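Apical membrane antigen 1 (Babesia divergens, PDB 4APM) probably helps the parasite invade host cells, as a calcium-binding membrane antigen of the moving junction whose three extracellular domains are represented here. Local coordinates at residues S253-M256 with F257-A261; D10-G13 with R14-A17; P110-A113 with A114-V117; T142-K145 with Y146-P149. All coordinates share one frame; numbering follows the deposited sequence.

Contact 1: S253-M256 with F257-A261; sequences SALM and FENAA
Ser-253 opens the last turn of helix 249-257 by giving its carbonyl to Phe-257: N of Phe-257 lies 2.9 Å from O of Ser-253, with an N-H...O angle of 162°. CB of Phe-257 also rests against this oxygen. Phe-257 holds its CG opposite the backbone N (chi1 180°), which carries the ring off this turn to meet Tyr-30 edge-to-face. Ala-254 offers the next carbonyl, but the bond from N of Glu-258 is weak at 3.3 Å, and CG of Glu-258 lies 3.2 Å from O of Ala-254. O of Leu-255 lies near CB of Glu-258, while the leucine side chain packs on Phe-242 and Glu-244 of strand 242-245. Met-256 ends the series. Its O receives N of Asn-259 at 2.9 Å, from above the carbonyl plane, and its CB and CG lie beside N of Phe-257. The bonding step has thus shortened from four residues to three, and a type I beta turn from Phe-257 to Ala-260 overlaps this last step, N of Ala-260 bonding to O of Phe-257. Chemically, the helix closes through one regular bond, one weak bond and a final three-residue step, while its apolar side chains pack against the surrounding strands.

Contact 2: D10-G13 with R14-A17; sequences DIWG and RYMA
Trp-12 and Met-16, one helical turn apart, make the close-packed side of this contact. The methionine CG sits 3.8 Å from CB of Trp-12, and its chain then folds back, bent at chi2 (-50°) and again at chi3, which leaves SD 5.2 Å from the centroid of the six-membered ring. The sulfur approaches obliquely, in a Met-aromatic contact. Tyr-15 comes to the edge of the same six-membered ring: its CD2 meets CZ3 of Trp-12, 3.8 Å away, with the two ring planes inclined at 64°. Leu-336 of strand 335-339 touches all three side chains, and NE1 of Trp-12 is hydrogen-bonded to OG1 of Thr-365. The motif is an amphipathic helix, 8-16, laid with its aromatic side on the neighbouring strand and on the loop carrying Pro-360 and Ile-363. The backbone is only weakly bonded here. N of Met-16 does bond to O of Trp-12, at 2.9 Å and nearly along the C=O axis, but the helix is kinked around Arg-14 and Tyr-15. There a water stands between N of Tyr-15 (2.9 Å, accepting) and O of Ile-11 (3.1 Å, donating) in place of their direct bond. Looser still is the solvent side, where Arg-14 touches the preceding peptide through its CB while its chain leads outward, and CB of Ala-17 rests 3.7 Å from O of Gly-13.

Contact 3: P110-A113 with A114-V117; sequences PVSA and ADLV
Val-111 lays its CG2 against CD1 of Leu-116 at 3.6 Å, the two side chains crossing at about a right angle. CG2 stands between the backbone N and the carbonyl carbon of its own residue, and from there it also comes near CD2 of the leucine. Tyr-132 of helix 125-134 touches both residues, so the pair belongs to an apolar patch shared between a strand end and two helices. Next to this patch the chain changes from strand to helix. Ser-112 is the N-cap of helix 113-118: its OG accepts from N of Asp-115 at 2.9 Å, in a nearly straight bond of 170°, although the exact place of this hydroxyl is somewhat uncertain. The serine torsion (chi1 82°) swings OG back over the first turn, where it also lies 3.6 Å from CB of Ala-114. This is a classic serine N-cap at a strand-to-helix junction, with strand 111-112 forming an outer strand of a five-stranded antiparallel sheet beside strand 158-161. The backbone takes over from the cap at once: O of Ser-112 receives N of Leu-116 at 3.2 Å, and O of Ala-113 receives N of Val-117 at the same 3.2 Å. CB of Asp-115 packs 3.3 Å from O of Ser-112, while the carboxylate turns to partners elsewhere, OD1 forming a salt bridge with Arg-118 and OD2 a hydrogen bond with a glycerol probably left from crystallisation. CG1 of Val-117 also lies close to O of Ala-113.

Contact 4: T142-K145 with Y146-P149; sequences TATK and YRYP
The backbone turns at Lys-145, between the extended conformations of Thr-144 and Tyr-146, in the loop that links helix 125-134 to strand 150-153. Across this bend OG1 of Thr-144 accepts from N of Tyr-146 at 3.0 Å, an ST turn. Standing opposite the threonine N (chi1 -168°), the hydroxyl also comes 3.1 Å from CB of Tyr-146, and it is hydrogen-bonded to O of Arg-38 as well. The two side chains run side by side, and the tyrosine goes on to His-44 and Met-46 of strand 42-46. Arg-147 curls back over the bend, its chain folded at chi2 (-65°). From there NH1 donates twice, to O of Thr-144 at 2.9 Å and to O of Tyr-146 at 2.8 Å, approaching each oxygen from above its carbonyl plane. Lys-145 O lies over one face of the guanidinium. A water joins NH2, at 3.2 Å, to O of Thr-144, at 3.1 Å, while NE binds O of Gly-134. Bonds from three nitrogens therefore fix the rotation of the guanidinium, and its probable positive charge is met by main-chain carbonyl oxygens and water: the arginine ties the loop to the end of helix 125-134.

Four local contacts sample different ways in which one chain shapes its turns: a helix end at 253-261, a kinked helix at 10-17, a helix start at 110-117 and an irregular loop at 142-149. They follow in the order contact 2, contact 3, contact 4, contact 1 along the sequence, and none touches another. Contacts 3 and 4 are the nearest neighbours, with centres about 21 Å apart and nearest atoms about 10 Å apart, whereas contact 2 lies about 36 Å from each, centre to centre. Contact 3 is closest to the metal: the side chain of Val-117 is about 8 Å from the calcium ion, which Gly-120 and Asp-122 bind.

Contact 1: S253-M256 with F257-A261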
# COMPACT_ATOMS: atom_id res chain seq x y z
N SER A 253 -0.74 4.15 -8.89
CA SER A 253 -0.60 4.06 -7.47
C SER A 253 -1.09 5.36 -6.80
O SER A 253 -1.84 5.31 -5.82
CB SER A 253 0.85 3.73 -7.08
OG SER A 253 0.95 3.56 -5.69
N ALA A 254 -0.73 6.51 -7.35
CA ALA A 254 -1.09 7.80 -6.72
C ALA A 254 -2.60 8.06 -6.77
O ALA A 254 -3.16 8.68 -5.88
CB ALA A 254 -0.33 8.96 -7.36
N LEU A 255 -3.23 7.59 -7.85
CA LEU A 255 -4.68 7.74 -8.08
C LEU A 255 -5.46 6.94 -7.05
O LEU A 255 -6.49 7.38 -6.55
CB LEU A 255 -5.02 7.17 -9.47
CG LEU A 255 -6.10 7.77 -10.35
CD1 LEU A 255 -6.63 6.72 -11.33
CD2 LEU A 255 -7.22 8.44 -9.59
N MET A 256 -5.05 5.69 -6.85
CA MET A 256 -5.68 4.81 -5.89
C MET A 256 -5.45 5.34 -4.45
O MET A 256 -6.38 5.34 -3.61
CB MET A 256 -5.09 3.41 -6.05
CG MET A 256 -5.45 2.49 -4.90
SD MET A 256 -4.09 1.66 -4.12
CE MET A 256 -2.87 1.20 -5.39
N PHE A 257 -4.22 5.74 -4.16
CA PHE A 257 -3.88 6.24 -2.82
C PHE A 257 -4.82 7.38 -2.34
O PHE A 257 -5.24 7.41 -1.19
CB PHE A 257 -2.41 6.68 -2.79
CG PHE A 257 -1.94 7.21 -1.46
CD1 PHE A 257 -1.67 6.35 -0.40
CD2 PHE A 257 -1.69 8.57 -1.30
CE1 PHE A 257 -1.19 6.85 0.81
CE2 PHE A 257 -1.21 9.06 -0.09
CZ PHE A 257 -0.95 8.19 0.97
N GLU A 258 -5.17 8.29 -3.24
CA GLU A 258 -6.04 9.42 -2.92
C GLU A 258 -7.40 8.95 -2.40
O GLU A 258 -8.11 9.74 -1.79
CB GLU A 258 -6.29 10.27 -4.16
CG GLU A 258 -5.07 10.98 -4.68
CD GLU A 258 -5.44 11.98 -5.76
OE1 GLU A 258 -6.48 11.78 -6.44
OE2 GLU A 258 -4.70 12.98 -5.90
N ASN A 259 -7.77 7.71 -2.75
CA ASN A 259 -9.10 7.16 -2.48
C ASN A 259 -9.03 6.05 -1.46
O ASN A 259 -10.03 5.36 -1.21
CB ASN A 259 -9.69 6.63 -3.79
CG ASN A 259 -10.00 7.75 -4.78
OD1 ASN A 259 -9.27 7.96 -5.77
ND2 ASN A 259 -10.99 8.54 -4.45
N ALA A 260 -7.83 5.84 -0.92
CA ALA A 260 -7.58 4.75 0.00
C ALA A 260 -8.20 5.11 1.34
O ALA A 260 -8.69 6.23 1.52
CB ALA A 260 -6.06 4.50 0.15
N ALA A 261 -8.20 4.15 2.26
CA ALA A 261 -8.67 4.35 3.63
C ALA A 261 -8.14 5.67 4.20
O ALA A 261 -6.93 5.91 4.20
CB ALA A 261 -8.22 3.19 4.50

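Contact 2: D10-G13 with R14-A17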
# COMPACT_ATOMS: atom_id res chain seq x y z
N ASP A 10 -9.47 -20.93 -0.21
CA ASP A 10 -8.66 -21.82 0.62
C ASP A 10 -7.21 -21.89 0.18
O ASP A 10 -6.31 -21.68 0.98
CB ASP A 10 -9.26 -23.23 0.71
CG ASP A 10 -10.58 -23.27 1.46
OD1 ASP A 10 -10.78 -22.42 2.36
OD2 ASP A 10 -11.43 -24.13 1.13
N ILE A 11 -6.95 -22.19 -1.08
CA ILE A 11 -5.56 -22.40 -1.47
C ILE A 11 -4.75 -21.09 -1.56
O ILE A 11 -3.52 -21.10 -1.44
CB ILE A 11 -5.38 -23.35 -2.70
CG1 ILE A 11 -5.01 -22.57 -3.97
CG2 ILE A 11 -6.60 -24.24 -2.90
CD1 ILE A 11 -4.01 -23.30 -4.85
N TRP A 12 -5.45 -19.97 -1.62
CA TRP A 12 -4.82 -18.65 -1.62
C TRP A 12 -4.69 -18.05 -0.22
O TRP A 12 -3.97 -17.06 -0.03
CB TRP A 12 -5.59 -17.70 -2.53
CG TRP A 12 -5.24 -17.85 -3.98
CD1 TRP A 12 -5.98 -18.49 -4.98
CD2 TRP A 12 -4.06 -17.30 -4.67
NE1 TRP A 12 -5.35 -18.38 -6.20
CE2 TRP A 12 -4.19 -17.69 -6.07
CE3 TRP A 12 -2.96 -16.56 -4.27
CZ2 TRP A 12 -3.24 -17.34 -7.02
CZ3 TRP A 12 -2.00 -16.23 -5.23
CH2 TRP A 12 -2.13 -16.63 -6.57
N GLY A 13 -5.35 -18.67 0.75
CA GLY A 13 -5.59 -18.04 2.05
C GLY A 13 -4.34 -17.57 2.77
O GLY A 13 -4.34 -16.52 3.39
N ARG A 14 -3.27 -18.34 2.70
CA ARG A 14 -2.05 -17.97 3.39
C ARG A 14 -1.40 -16.76 2.73
O ARG A 14 -1.05 -15.79 3.42
CB ARG A 14 -1.07 -19.13 3.49
CG ARG A 14 -0.08 -18.95 4.62
CD ARG A 14 0.74 -20.21 4.89
NE ARG A 14 2.13 -20.03 4.49
CZ ARG A 14 2.67 -20.52 3.38
NH1 ARG A 14 1.94 -21.27 2.55
NH2 ARG A 14 3.95 -20.29 3.11
N TYR A 15 -1.29 -16.81 1.40
CA TYR A 15 -0.62 -15.76 0.65
C TYR A 15 -1.40 -14.44 0.71
O TYR A 15 -0.82 -13.35 0.64
CB TYR A 15 -0.43 -16.19 -0.82
CG TYR A 15 0.42 -15.23 -1.64
CD1 TYR A 15 1.83 -15.26 -1.57
CD2 TYR A 15 -0.17 -14.30 -2.49
CE1 TYR A 15 2.61 -14.37 -2.31
CE2 TYR A 15 0.59 -13.44 -3.27
CZ TYR A 15 1.97 -13.45 -3.16
OH TYR A 15 2.71 -12.54 -3.90
N MET A 16 -2.72 -14.54 0.72
CA MET A 16 -3.60 -13.40 0.47
C MET A 16 -4.00 -12.69 1.76
O MET A 16 -4.64 -11.64 1.71
CB MET A 16 -4.86 -13.82 -0.29
CG MET A 16 -4.64 -14.11 -1.77
SD MET A 16 -3.74 -12.80 -2.64
CE MET A 16 -5.01 -11.55 -2.80
N ALA A 17 -3.64 -13.25 2.91
CA ALA A 17 -4.01 -12.66 4.20
C ALA A 17 -3.51 -11.21 4.30
O ALA A 17 -4.25 -10.33 4.72
CB ALA A 17 -3.51 -13.50 5.36
O HOH W 1 -1.45 -19.43 0.09

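Contact 3: P110-A113 with A114-V117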
# COMPACT_ATOMS: atom_id res chain seq x y z
N PRO A 110 16.57 13.95 13.37
CA PRO A 110 16.46 12.57 12.89
C PRO A 110 17.60 11.75 13.48
O PRO A 110 18.59 12.32 13.93
CB PRO A 110 16.65 12.71 11.38
CG PRO A 110 17.55 13.89 11.23
CD PRO A 110 17.21 14.82 12.36
N VAL A 111 17.48 10.42 13.49
CA VAL A 111 18.60 9.57 13.90
C VAL A 111 18.90 8.58 12.77
O VAL A 111 18.02 8.27 11.96
CB VAL A 111 18.30 8.79 15.22
CG1 VAL A 111 18.06 9.74 16.38
CG2 VAL A 111 17.10 7.87 15.03
N SER A 112 20.12 8.06 12.72
CA SER A 112 20.48 7.18 11.61
C SER A 112 20.09 5.76 11.94
O SER A 112 19.96 5.41 13.11
CB SER A 112 21.99 7.27 11.32
OG SER A 112 22.71 6.44 12.22
N ALA A 113 19.94 4.92 10.91
CA ALA A 113 19.73 3.48 11.12
C ALA A 113 20.80 2.86 12.01
O ALA A 113 20.51 1.97 12.81
CB ALA A 113 19.67 2.76 9.78
N ALA A 114 22.04 3.34 11.85
CA ALA A 114 23.17 2.82 12.64
C ALA A 114 23.04 3.23 14.11
O ALA A 114 23.28 2.43 15.01
CB ALA A 114 24.50 3.32 12.05
N ASP A 115 22.65 4.48 14.34
CA ASP A 115 22.33 4.96 15.69
C ASP A 115 21.36 4.05 16.43
O ASP A 115 21.62 3.62 17.55
CB ASP A 115 21.78 6.38 15.63
CG ASP A 115 22.88 7.42 15.60
OD1 ASP A 115 24.04 7.04 15.82
OD2 ASP A 115 22.58 8.61 15.37
N LEU A 116 20.27 3.71 15.77
CA LEU A 116 19.27 2.84 16.32
C LEU A 116 19.84 1.45 16.66
O LEU A 116 19.59 0.93 17.76
CB LEU A 116 18.07 2.75 15.36
CG LEU A 116 16.75 3.50 15.69
CD1 LEU A 116 16.91 4.67 16.64
CD2 LEU A 116 15.91 3.89 14.46
N VAL A 117 20.67 0.88 15.78
CA VAL A 117 21.39 -0.35 16.19
C VAL A 117 22.39 -0.16 17.36
O VAL A 117 22.39 -0.94 18.32
CB VAL A 117 21.84 -1.28 15.02
CG1 VAL A 117 21.96 -0.55 13.71
CG2 VAL A 117 23.09 -2.13 15.34

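Contact 4: T142-K145 with Y146-P149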
# COMPACT_ATOMS: atom_id res chain seq x y z
N THR A 142 3.75 12.64 31.09
CA THR A 142 4.77 11.60 31.03
C THR A 142 4.14 10.20 31.08
O THR A 142 4.82 9.20 30.89
CB THR A 142 5.84 11.79 32.14
OG1 THR A 142 5.67 10.81 33.18
CG2 THR A 142 5.77 13.19 32.75
N ALA A 143 2.83 10.15 31.30
CA ALA A 143 2.10 8.88 31.31
C ALA A 143 1.19 8.67 30.09
O ALA A 143 0.46 7.67 30.03
CB ALA A 143 1.29 8.74 32.60
N THR A 144 1.19 9.60 29.14
CA THR A 144 0.35 9.42 27.96
C THR A 144 0.76 8.21 27.12
O THR A 144 1.95 7.85 27.06
CB THR A 144 0.26 10.68 27.09
OG1 THR A 144 -0.77 10.51 26.12
CG2 THR A 144 1.58 10.96 26.37
N LYS A 145 -0.23 7.54 26.55
CA LYS A 145 -0.02 6.52 25.53
C LYS A 145 0.13 7.17 24.14
O LYS A 145 0.30 6.47 23.11
CB LYS A 145 -1.19 5.55 25.53
CG LYS A 145 -1.15 4.51 26.63
CD LYS A 145 -2.55 4.04 26.99
CE LYS A 145 -2.57 2.56 27.34
NZ LYS A 145 -3.63 2.22 28.34
N TYR A 146 0.07 8.51 24.10
CA TYR A 146 0.19 9.26 22.85
C TYR A 146 1.60 9.14 22.26
O TYR A 146 2.60 9.29 22.97
CB TYR A 146 -0.18 10.73 23.07
CG TYR A 146 -0.22 11.54 21.79
CD1 TYR A 146 0.92 12.10 21.28
CD2 TYR A 146 -1.40 11.67 21.06
CE1 TYR A 146 0.90 12.81 20.09
CE2 TYR A 146 -1.43 12.37 19.87
CZ TYR A 146 -0.28 12.93 19.40
OH TYR A 146 -0.29 13.62 18.21
N ARG A 147 1.67 8.88 20.96
CA ARG A 147 2.95 8.76 20.26
C ARG A 147 2.91 9.45 18.91
O ARG A 147 1.86 9.56 18.30
CB ARG A 147 3.36 7.29 20.09
CG ARG A 147 3.58 6.52 21.40
CD ARG A 147 4.76 7.04 22.21
NE ARG A 147 4.97 6.21 23.39
CZ ARG A 147 4.46 6.47 24.60
NH1 ARG A 147 3.76 7.58 24.83
NH2 ARG A 147 4.65 5.61 25.59
N TYR A 148 4.05 9.97 18.47
CA TYR A 148 4.11 10.73 17.22
C TYR A 148 4.32 9.74 16.05
O TYR A 148 4.80 8.62 16.28
CB TYR A 148 5.29 11.70 17.28
CG TYR A 148 5.17 12.77 18.34
CD1 TYR A 148 4.45 13.93 18.09
CD2 TYR A 148 5.84 12.65 19.56
CE1 TYR A 148 4.36 14.93 19.03
CE2 TYR A 148 5.73 13.64 20.52
CZ TYR A 148 4.99 14.78 20.24
OH TYR A 148 4.89 15.80 21.15
N PRO A 149 4.01 10.17 14.81
CA PRO A 149 4.39 9.34 13.66
C PRO A 149 5.89 9.44 13.34
O PRO A 149 6.58 10.36 13.81
CB PRO A 149 3.56 9.92 12.51
CG PRO A 149 3.05 11.24 12.97
CD PRO A 149 3.47 11.48 14.40
O HOH W 2 2.96 5.11 28.23